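Local coordinates for SusD homolog (Bacteroides thetaiotaomicron, PDB 3SGH), which probably binds glycans at the outer membrane as a lipoprotein of the SusD family, passing them on for uptake, at residues L364-S369 with I393-E398; F324-G329 with Y344-R349; A253-Y258 with K414-Y419. One frame throughout, in Å; residues are numbered along the deposited sequence.

Interaction 1: L364-S369 with I393-E398; sequences LADATS and ITIKWE
Ile-395 and Asp-366 cross obliquely in the close-packed part of this contact, Ile-395 CD1 lying 3.9 Å from Asp-366 CB. The other branch of the isoleucine, CG2, stands anti to its own backbone N (CG1 has chi1 -58°) and rests 4.0 Å from Leu-364 CA, so a branched apolar side chain can serve both neighbours. Beside it Lys-396 N donates to Asp-366 O (3.0 Å, 157° at the hydrogen). Ile-395 N gives its proton to a water that lies close to the carbonyl oxygens of both Asp-366 and Ser-369, and a second water joins Leu-364 O to Trp-397 N. The solvent side is looser: Ala-367 CB has just a distant neighbour, Lys-396 CD, in one of the lysine's two conformers.

The carboxylate of Asp-366 holds its own segment in shape. OD1 accepts from Thr-368 N and Ser-369 N, both at 2.9 Å, while OD2 takes Ser-369 OG at 2.6 Å through its syn lone pair. An alanine here would probably leave those two N-H groups and the serine hydroxyl without their acceptor, freeing the turn to shift its carbonyl from Lys-396. Aspartate is short enough to reach back to its own backbone, as is typical of an Asx turn, which here shapes one side of a long loop pinned to its other side.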
loop_
_atom_site.group_PDB
_atom_site.type_symbol
_atom_site.label_atom_id
_atom_site.label_comp_id
_atom_site.label_asym_id
_atom_site.label_seq_id
_atom_site.Cartn_x
_atom_site.Cartn_y
_atom_site.Cartn_z
ATOM N N LEU A 364 -11.793 -14.303 16.753
ATOM C CA LEU A 364 -12.121 -13.037 17.365
ATOM C C LEU A 364 -12.327 -13.163 18.873
ATOM O O LEU A 364 -12.445 -12.130 19.567
ATOM C CB LEU A 364 -13.387 -12.443 16.721
ATOM C CG LEU A 364 -13.158 -11.756 15.362
ATOM C CD1 LEU A 364 -14.487 -11.411 14.659
ATOM C CD2 LEU A 364 -12.357 -10.496 15.565
ATOM N N ALA A 365 -12.458 -14.394 19.346
ATOM C CA ALA A 365 -12.599 -14.697 20.774
ATOM C C ALA A 365 -11.240 -14.954 21.435
ATOM O O ALA A 365 -11.185 -15.234 22.657
ATOM C CB ALA A 365 -13.499 -15.926 20.975
ATOM N N ASP A 366 -10.156 -14.867 20.671
ATOM C CA ASP A 366 -8.824 -15.168 21.194
ATOM C C ASP A 366 -8.260 -13.997 21.992
ATOM O O ASP A 366 -7.836 -12.992 21.429
ATOM C CB ASP A 366 -7.871 -15.558 20.061
ATOM C CG ASP A 366 -6.518 -16.020 20.561
ATOM O OD1 ASP A 366 -6.061 -15.579 21.636
ATOM O OD2 ASP A 366 -5.857 -16.808 19.836
ATOM N N ALA A 367 -8.258 -14.133 23.318
ATOM C CA ALA A 367 -7.745 -13.091 24.199
ATOM C C ALA A 367 -6.291 -13.323 24.669
ATOM O O ALA A 367 -5.753 -12.502 25.392
ATOM C CB ALA A 367 -8.666 -12.973 25.443
ATOM N N THR A 368 -5.657 -14.405 24.233
ATOM C CA THR A 368 -4.396 -14.849 24.856
ATOM C C THR A 368 -3.184 -14.792 23.898
ATOM O O THR A 368 -2.042 -14.486 24.318
ATOM C CB THR A 368 -4.541 -16.266 25.449
ATOM O OG1 THR A 368 -4.952 -17.202 24.452
ATOM C CG2 THR A 368 -5.555 -16.335 26.592
ATOM N N SER A 369 -3.420 -15.114 22.630
ATOM C CA SER A 369 -2.348 -15.262 21.686
ATOM C C SER A 369 -1.689 -13.921 21.356
ATOM O O SER A 369 -2.374 -12.927 21.155
ATOM C CB SER A 369 -2.840 -15.925 20.386
ATOM O OG SER A 369 -3.356 -17.223 20.604
ATOM N N ILE A 393 0.042 -7.251 21.201
ATOM C CA ILE A 393 -1.386 -6.998 21.003
ATOM C C ILE A 393 -2.147 -8.287 20.706
ATOM O O ILE A 393 -1.767 -9.082 19.842
ATOM C CB ILE A 393 -1.635 -5.865 19.944
ATOM C CG1 ILE A 393 -2.957 -5.130 20.175
ATOM C CG2 ILE A 393 -1.526 -6.389 18.515
ATOM C CD1 ILE A 393 -3.016 -4.267 21.514
ATOM N N THR A 394 -3.246 -8.496 21.424
ATOM C CA THR A 394 -4.070 -9.666 21.253
ATOM C C THR A 394 -5.237 -9.360 20.328
ATOM O O THR A 394 -5.503 -8.209 20.014
ATOM C CB THR A 394 -4.602 -10.149 22.641
ATOM O OG1 THR A 394 -5.307 -9.078 23.278
ATOM C CG2 THR A 394 -3.436 -10.609 23.521
ATOM N N ILE A 395 -5.958 -10.392 19.903
ATOM C CA ILE A 395 -7.000 -10.232 18.892
ATOM C C ILE A 395 -8.345 -9.745 19.403
ATOM O O ILE A 395 -8.926 -8.795 18.856
ATOM C CB ILE A 395 -7.245 -11.570 18.166
ATOM C CG1 ILE A 395 -5.944 -12.096 17.492
ATOM C CG2 ILE A 395 -8.429 -11.440 17.123
ATOM C CD1 ILE A 395 -5.933 -13.612 17.331
ATOM N N LYS A 396 -8.853 -10.394 20.457
ATOM C CA LYS A 396 -10.188 -10.065 20.983
ATOM C C LYS A 396 -10.284 -8.600 21.357
ATOM O O LYS A 396 -9.415 -8.067 22.054
ATOM C CB LYS A 396 -10.530 -10.907 22.220
ATOM C CG LYS A 396 -11.942 -10.683 22.815
ATOM C CD LYS A 396 -11.894 -10.719 24.346
ATOM C CE LYS A 396 -13.220 -11.145 24.981
ATOM N NZ LYS A 396 -14.421 -10.415 24.452
ATOM N N TRP A 397 -11.345 -7.961 20.900
ATOM C CA TRP A 397 -11.622 -6.576 21.225
ATOM C C TRP A 397 -11.856 -6.405 22.726
ATOM O O TRP A 397 -12.567 -7.202 23.347
ATOM C CB TRP A 397 -12.830 -6.049 20.478
ATOM C CG TRP A 397 -12.942 -4.578 20.656
ATOM C CD1 TRP A 397 -13.713 -3.912 21.562
ATOM C CD2 TRP A 397 -12.201 -3.585 19.952
ATOM N NE1 TRP A 397 -13.507 -2.563 21.446
ATOM C CE2 TRP A 397 -12.582 -2.341 20.459
ATOM C CE3 TRP A 397 -11.262 -3.628 18.921
ATOM C CZ2 TRP A 397 -12.047 -1.166 19.986
ATOM C CZ3 TRP A 397 -10.743 -2.465 18.457
ATOM C CH2 TRP A 397 -11.127 -1.251 18.983
ATOM N N GLU A 398 -11.213 -5.380 23.272
ATOM C CA GLU A 398 -11.321 -5.033 24.678
ATOM C C GLU A 398 -11.825 -3.594 24.808
ATOM O O GLU A 398 -11.101 -2.662 24.494
ATOM C CB GLU A 398 -9.957 -5.186 25.336
ATOM C CG GLU A 398 -9.321 -6.560 25.111
ATOM C CD GLU A 398 -8.102 -6.803 25.962
ATOM O OE1 GLU A 398 -7.193 -5.943 25.937
ATOM O OE2 GLU A 398 -8.044 -7.869 26.625
HETATM O O HOH W 1 -13.308 -9.512 19.110
HETATM O O HOH W 2 -4.982 -12.878 20.610
#

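Interaction 2: F324-G329 with Y344-R349; sequences FLRAEG and YEKGVR
Phe-324 reaches across from one helix to lay its ring on Gly-347 of the other. Its first torsion places CG beside the backbone N and anti to the carbonyl carbon (chi1 -71°); CB itself meets nothing of the partner helix, and contact begins on the ring. On one side of the ring, CD2 lies 4.1 Å from Gly-347 CA, and CE2 comes to 3.5 Å from Gly-347 C. At the tip, CZ is 3.4 Å from Val-348 N and 3.9 Å from Val-348 CG2. On the other side, CE1 approaches Tyr-344 CD1 at 4.0 Å and also nears Tyr-344 O.

Gly-347 CA sits over the ring face, 3.9 Å from the centroid, in a CH-pi contact displaced toward the rim. Glycine suits this place because a CB would point toward the ring and collide with CZ. A small residue serves again one turn along, where Ala-327 CB packs on the backbone of Tyr-344. At the polar flank Arg-326 NH2 passes 3.7 Å from Lys-346 CE; these like-charged chains probably tolerate each other because Glu-221 takes both, its carboxylate pairing with Arg-326 and its backbone oxygen accepting from Lys-346 NZ.

The two helices run antiparallel (163°) as neighbours in an alpha-alpha superhelix. Helix 403-417 covers Phe-324 and Tyr-344, helix 181-198 lies against Leu-325 and Arg-326, and helix 360-364 packs on Val-348.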
loop_
_atom_site.group_PDB
_atom_site.type_symbol
_atom_site.label_atom_id
_atom_site.label_comp_id
_atom_site.label_asym_id
_atom_site.label_seq_id
_atom_site.Cartn_x
_atom_site.Cartn_y
_atom_site.Cartn_z
ATOM N N PHE A 324 -11.847 -1.248 8.394
ATOM C CA PHE A 324 -10.765 -0.866 9.313
ATOM C C PHE A 324 -10.490 0.631 9.308
ATOM O O PHE A 324 -10.105 1.168 10.334
ATOM C CB PHE A 324 -9.460 -1.643 9.063
ATOM C CG PHE A 324 -9.529 -3.090 9.455
ATOM C CD1 PHE A 324 -9.609 -3.478 10.800
ATOM C CD2 PHE A 324 -9.494 -4.065 8.486
ATOM C CE1 PHE A 324 -9.684 -4.810 11.128
ATOM C CE2 PHE A 324 -9.541 -5.419 8.799
ATOM C CZ PHE A 324 -9.643 -5.800 10.121
ATOM N N LEU A 325 -10.688 1.297 8.167
ATOM C CA LEU A 325 -10.556 2.758 8.100
ATOM C C LEU A 325 -11.613 3.419 9.003
ATOM O O LEU A 325 -11.312 4.347 9.785
ATOM C CB LEU A 325 -10.705 3.219 6.648
ATOM C CG LEU A 325 -9.474 2.903 5.753
ATOM C CD1 LEU A 325 -9.845 3.086 4.320
ATOM C CD2 LEU A 325 -8.249 3.732 6.137
ATOM N N ARG A 326 -12.852 2.916 8.916
ATOM C CA ARG A 326 -13.955 3.406 9.750
ATOM C C ARG A 326 -13.725 3.084 11.223
ATOM O O ARG A 326 -14.075 3.877 12.089
ATOM C CB ARG A 326 -15.319 2.856 9.244
ATOM C CG ARG A 326 -15.751 3.534 7.945
ATOM C CD ARG A 326 -17.060 3.003 7.415
ATOM N NE ARG A 326 -16.916 1.645 6.925
ATOM C CZ ARG A 326 -17.917 0.887 6.489
ATOM N NH1 ARG A 326 -19.160 1.361 6.465
ATOM N NH2 ARG A 326 -17.682 -0.334 6.053
ATOM N N ALA A 327 -13.110 1.948 11.531
ATOM C CA ALA A 327 -12.817 1.620 12.921
ATOM C C ALA A 327 -11.881 2.672 13.495
ATOM O O ALA A 327 -12.112 3.169 14.576
ATOM C CB ALA A 327 -12.207 0.206 13.044
ATOM N N GLU A 328 -10.810 3.007 12.751
ATOM C CA GLU A 328 -9.867 4.014 13.192
ATOM C C GLU A 328 -10.563 5.377 13.323
ATOM O O GLU A 328 -10.342 6.069 14.288
ATOM C CB GLU A 328 -8.610 4.103 12.295
ATOM C CG GLU A 328 -7.641 5.135 12.875
ATOM C CD GLU A 328 -6.282 5.214 12.205
ATOM O OE1 GLU A 328 -6.069 4.592 11.144
ATOM O OE2 GLU A 328 -5.428 5.957 12.788
ATOM N N GLY A 329 -11.370 5.753 12.333
ATOM C CA GLY A 329 -12.128 6.983 12.394
ATOM C C GLY A 329 -12.977 7.017 13.659
ATOM O O GLY A 329 -13.021 8.039 14.353
ATOM N N TYR A 344 -14.150 -3.067 13.554
ATOM C CA TYR A 344 -13.044 -4.019 13.734
ATOM C C TYR A 344 -13.468 -5.453 13.422
ATOM O O TYR A 344 -12.824 -6.147 12.596
ATOM C CB TYR A 344 -12.507 -3.896 15.148
ATOM C CG TYR A 344 -11.442 -4.881 15.526
ATOM C CD1 TYR A 344 -10.125 -4.701 15.115
ATOM C CD2 TYR A 344 -11.736 -5.970 16.359
ATOM C CE1 TYR A 344 -9.141 -5.565 15.501
ATOM C CE2 TYR A 344 -10.735 -6.859 16.744
ATOM C CZ TYR A 344 -9.446 -6.651 16.314
ATOM O OH TYR A 344 -8.439 -7.521 16.692
ATOM N N GLU A 345 -14.535 -5.917 14.079
ATOM C CA GLU A 345 -15.004 -7.263 13.860
ATOM C C GLU A 345 -15.469 -7.468 12.428
ATOM O O GLU A 345 -15.222 -8.538 11.849
ATOM C CB GLU A 345 -16.088 -7.645 14.858
ATOM C CG GLU A 345 -15.530 -7.660 16.304
ATOM C CD GLU A 345 -16.351 -8.444 17.294
ATOM O OE1 GLU A 345 -17.613 -8.406 17.185
ATOM O OE2 GLU A 345 -15.719 -9.060 18.195
ATOM N N LYS A 346 -16.100 -6.440 11.854
ATOM C CA LYS A 346 -16.556 -6.503 10.458
ATOM C C LYS A 346 -15.357 -6.702 9.540
ATOM O O LYS A 346 -15.381 -7.552 8.630
ATOM C CB LYS A 346 -17.338 -5.217 10.083
ATOM C CG LYS A 346 -17.905 -5.238 8.703
ATOM C CD LYS A 346 -18.481 -3.859 8.307
ATOM C CE LYS A 346 -18.681 -3.797 6.807
ATOM N NZ LYS A 346 -19.840 -4.591 6.356
ATOM N N GLY A 347 -14.308 -5.925 9.772
ATOM C CA GLY A 347 -13.079 -5.993 8.987
ATOM C C GLY A 347 -12.434 -7.371 9.024
ATOM O O GLY A 347 -12.016 -7.910 7.979
ATOM N N VAL A 348 -12.330 -7.933 10.225
ATOM C CA VAL A 348 -11.708 -9.256 10.394
ATOM C C VAL A 348 -12.555 -10.291 9.660
ATOM O O VAL A 348 -12.029 -11.115 8.913
ATOM C CB VAL A 348 -11.566 -9.642 11.866
ATOM C CG1 VAL A 348 -10.949 -11.033 11.988
ATOM C CG2 VAL A 348 -10.679 -8.605 12.585
ATOM N N ARG A 349 -13.887 -10.214 9.811
ATOM C CA ARG A 349 -14.758 -11.197 9.136
ATOM C C ARG A 349 -14.720 -11.045 7.599
ATOM O O ARG A 349 -14.707 -12.039 6.873
ATOM C CB ARG A 349 -16.191 -11.100 9.637
ATOM C CG ARG A 349 -16.371 -11.583 11.074
ATOM C CD ARG A 349 -17.835 -11.475 11.496
ATOM N NE ARG A 349 -17.912 -11.659 12.936
ATOM C CZ ARG A 349 -17.897 -12.839 13.525
ATOM N NH1 ARG A 349 -17.866 -13.947 12.795
ATOM N NH2 ARG A 349 -17.942 -12.914 14.851
#

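Interaction 3: A253-Y258 with K414-Y419; sequences ACLVSY and KWIACY
Ala-253 O, in the first turn of the helix whose Leu-255 and Tyr-258 meet Trp-415, is gripped by two donors of one residue: Ser-257 N at 2.9 Å and Ser-257 OG at 2.8 Å, reaching it from opposite faces of the carbonyl plane. A serine can thus bind back to its own helix within a buried setting. Across the contact the central motif is an edge-to-face (T-shaped) aromatic pair, by which helix 253-261 meets the C-terminal turn of helix 403-417 in the core of this helical SusD-like fold. The edge of Trp-415 points at the face of Tyr-258, with the planes at 78° and CZ3 over the middle of the tyrosine ring. The broad indole offers a face as well: Leu-255 CD1 lies over its six-membered ring, 3.7 Å from the centroid, in a CH-pi contact. Cys-254 SG adds an oblique sulfur-aromatic contact with the same ring. Trp-415 NE1 bonds to Ser-47 O. With Leu-255 CG anti to the backbone N (chi1 -176°), nearer than CB to Ile-416, its forked end serves several partners: CD1 touches Ile-416 CG1, while CD2 lies 3.5 Å from Tyr-419 CD1, past the helix end.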
loop_
_atom_site.group_PDB
_atom_site.type_symbol
_atom_site.label_atom_id
_atom_site.label_comp_id
_atom_site.label_asym_id
_atom_site.label_seq_id
_atom_site.Cartn_x
_atom_site.Cartn_y
_atom_site.Cartn_z
ATOM N N ALA A 253 9.425 -12.180 7.150
ATOM C CA ALA A 253 9.488 -12.650 8.516
ATOM C C ALA A 253 8.452 -12.014 9.428
ATOM O O ALA A 253 7.913 -12.650 10.331
ATOM C CB ALA A 253 10.892 -12.280 9.064
ATOM N N CYS A 254 8.222 -10.719 9.223
ATOM C CA CYS A 254 7.379 -9.934 10.100
ATOM C C CYS A 254 5.884 -10.352 10.055
ATOM O O CYS A 254 5.368 -10.807 11.053
ATOM C CB CYS A 254 7.532 -8.452 9.749
ATOM S SG CYS A 254 6.594 -7.352 10.807
ATOM N N LEU A 255 5.230 -10.266 8.890
ATOM C CA LEU A 255 3.844 -10.696 8.801
ATOM C C LEU A 255 3.683 -12.179 9.189
ATOM O O LEU A 255 2.751 -12.531 9.925
ATOM C CB LEU A 255 3.280 -10.478 7.399
ATOM C CG LEU A 255 1.797 -10.825 7.232
ATOM C CD1 LEU A 255 0.917 -9.978 8.156
ATOM C CD2 LEU A 255 1.381 -10.709 5.725
ATOM N N VAL A 256 4.571 -13.044 8.720
ATOM C CA VAL A 256 4.466 -14.488 9.009
ATOM C C VAL A 256 4.553 -14.724 10.527
ATOM O O VAL A 256 3.791 -15.490 11.102
ATOM C CB VAL A 256 5.548 -15.322 8.256
ATOM C CG1 VAL A 256 5.464 -16.792 8.659
ATOM C CG2 VAL A 256 5.387 -15.131 6.694
ATOM N N SER A 257 5.506 -14.076 11.193
ATOM C CA SER A 257 5.651 -14.191 12.665
ATOM C C SER A 257 4.445 -13.666 13.452
ATOM O O SER A 257 4.002 -14.284 14.450
ATOM C CB SER A 257 6.923 -13.463 13.136
ATOM O OG SER A 257 8.048 -14.155 12.633
ATOM N N TYR A 258 3.879 -12.538 13.048
ATOM C CA TYR A 258 2.658 -12.101 13.717
ATOM C C TYR A 258 1.570 -13.194 13.584
ATOM O O TYR A 258 0.911 -13.589 14.556
ATOM C CB TYR A 258 2.116 -10.827 13.101
ATOM C CG TYR A 258 2.615 -9.492 13.703
ATOM C CD1 TYR A 258 3.865 -8.974 13.426
ATOM C CD2 TYR A 258 1.774 -8.760 14.519
ATOM C CE1 TYR A 258 4.257 -7.719 13.944
ATOM C CE2 TYR A 258 2.147 -7.548 15.015
ATOM C CZ TYR A 258 3.387 -7.038 14.744
ATOM O OH TYR A 258 3.697 -5.792 15.227
ATOM N N LYS A 414 -5.831 -4.677 10.488
ATOM C CA LYS A 414 -5.954 -4.050 9.168
ATOM C C LYS A 414 -4.790 -4.461 8.268
ATOM O O LYS A 414 -4.956 -4.744 7.058
ATOM C CB LYS A 414 -6.001 -2.540 9.293
ATOM C CG LYS A 414 -6.036 -1.796 7.964
ATOM C CD LYS A 414 -5.873 -0.280 8.243
ATOM C CE LYS A 414 -5.755 0.570 7.025
ATOM N NZ LYS A 414 -5.384 1.966 7.370
ATOM N N TRP A 415 -3.590 -4.442 8.860
ATOM C CA TRP A 415 -2.360 -4.760 8.146
ATOM C C TRP A 415 -2.341 -6.216 7.690
ATOM O O TRP A 415 -1.992 -6.500 6.538
ATOM C CB TRP A 415 -1.186 -4.417 9.039
ATOM C CG TRP A 415 0.120 -4.966 8.595
ATOM C CD1 TRP A 415 0.829 -4.620 7.479
ATOM C CD2 TRP A 415 0.914 -5.893 9.321
ATOM N NE1 TRP A 415 2.036 -5.286 7.482
ATOM C CE2 TRP A 415 2.088 -6.101 8.591
ATOM C CE3 TRP A 415 0.736 -6.592 10.516
ATOM C CZ2 TRP A 415 3.072 -6.970 9.023
ATOM C CZ3 TRP A 415 1.742 -7.410 10.954
ATOM C CH2 TRP A 415 2.875 -7.599 10.219
ATOM N N ILE A 416 -2.849 -7.116 8.535
ATOM C CA ILE A 416 -2.930 -8.520 8.163
ATOM C C ILE A 416 -3.947 -8.700 7.045
ATOM O O ILE A 416 -3.694 -9.405 6.077
ATOM C CB ILE A 416 -3.334 -9.410 9.361
ATOM C CG1 ILE A 416 -2.195 -9.412 10.345
ATOM C CG2 ILE A 416 -3.619 -10.867 8.914
ATOM C CD1 ILE A 416 -2.584 -10.059 11.751
ATOM N N ALA A 417 -5.060 -7.973 7.131
ATOM C CA ALA A 417 -6.151 -8.082 6.158
ATOM C C ALA A 417 -5.766 -7.553 4.755
ATOM O O ALA A 417 -6.139 -8.162 3.736
ATOM C CB ALA A 417 -7.405 -7.365 6.640
ATOM N N CYS A 418 -5.073 -6.404 4.707
ATOM C CA CYS A 418 -4.759 -5.760 3.434
ATOM C C CYS A 418 -3.487 -6.386 2.923
ATOM O O CYS A 418 -2.408 -5.862 3.142
ATOM C CB CYS A 418 -4.623 -4.260 3.632
ATOM S SG CYS A 418 -6.243 -3.511 4.154
ATOM N N TYR A 419 -3.619 -7.554 2.285
ATOM C CA TYR A 419 -2.478 -8.363 1.886
ATOM C C TYR A 419 -2.713 -8.984 0.522
ATOM O O TYR A 419 -3.830 -9.524 0.261
ATOM C CB TYR A 419 -2.192 -9.503 2.908
ATOM C CG TYR A 419 -1.268 -10.578 2.372
ATOM C CD1 TYR A 419 0.121 -10.442 2.478
ATOM C CD2 TYR A 419 -1.771 -11.733 1.764
ATOM C CE1 TYR A 419 0.966 -11.358 1.960
ATOM C CE2 TYR A 419 -0.912 -12.670 1.231
ATOM C CZ TYR A 419 0.444 -12.480 1.350
ATOM O OH TYR A 419 1.297 -13.386 0.835
#

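In the fold
From the N terminus, the chain first reaches 253-258, which finds its partner 414-419 only after 155 intervening residues; interaction 3 therefore closes the widest loop. Interactions 2 and 1 are both nested inside it and follow each other in series. Interaction 2 closes a short helical hairpin, 324-329 with 344-349; interaction 1 then closes the loop of 23 residues without helix or strand that lies between helices 360-364 and 403-417. Interactions 1 and 2 touch where Trp-397 packs on Tyr-344, and interactions 2 and 3 meet where Phe-324 rests on Ala-417. Helix 403-417 thus links the hairpin to helix 253-261, while the long loop lies on the hairpin's second helix.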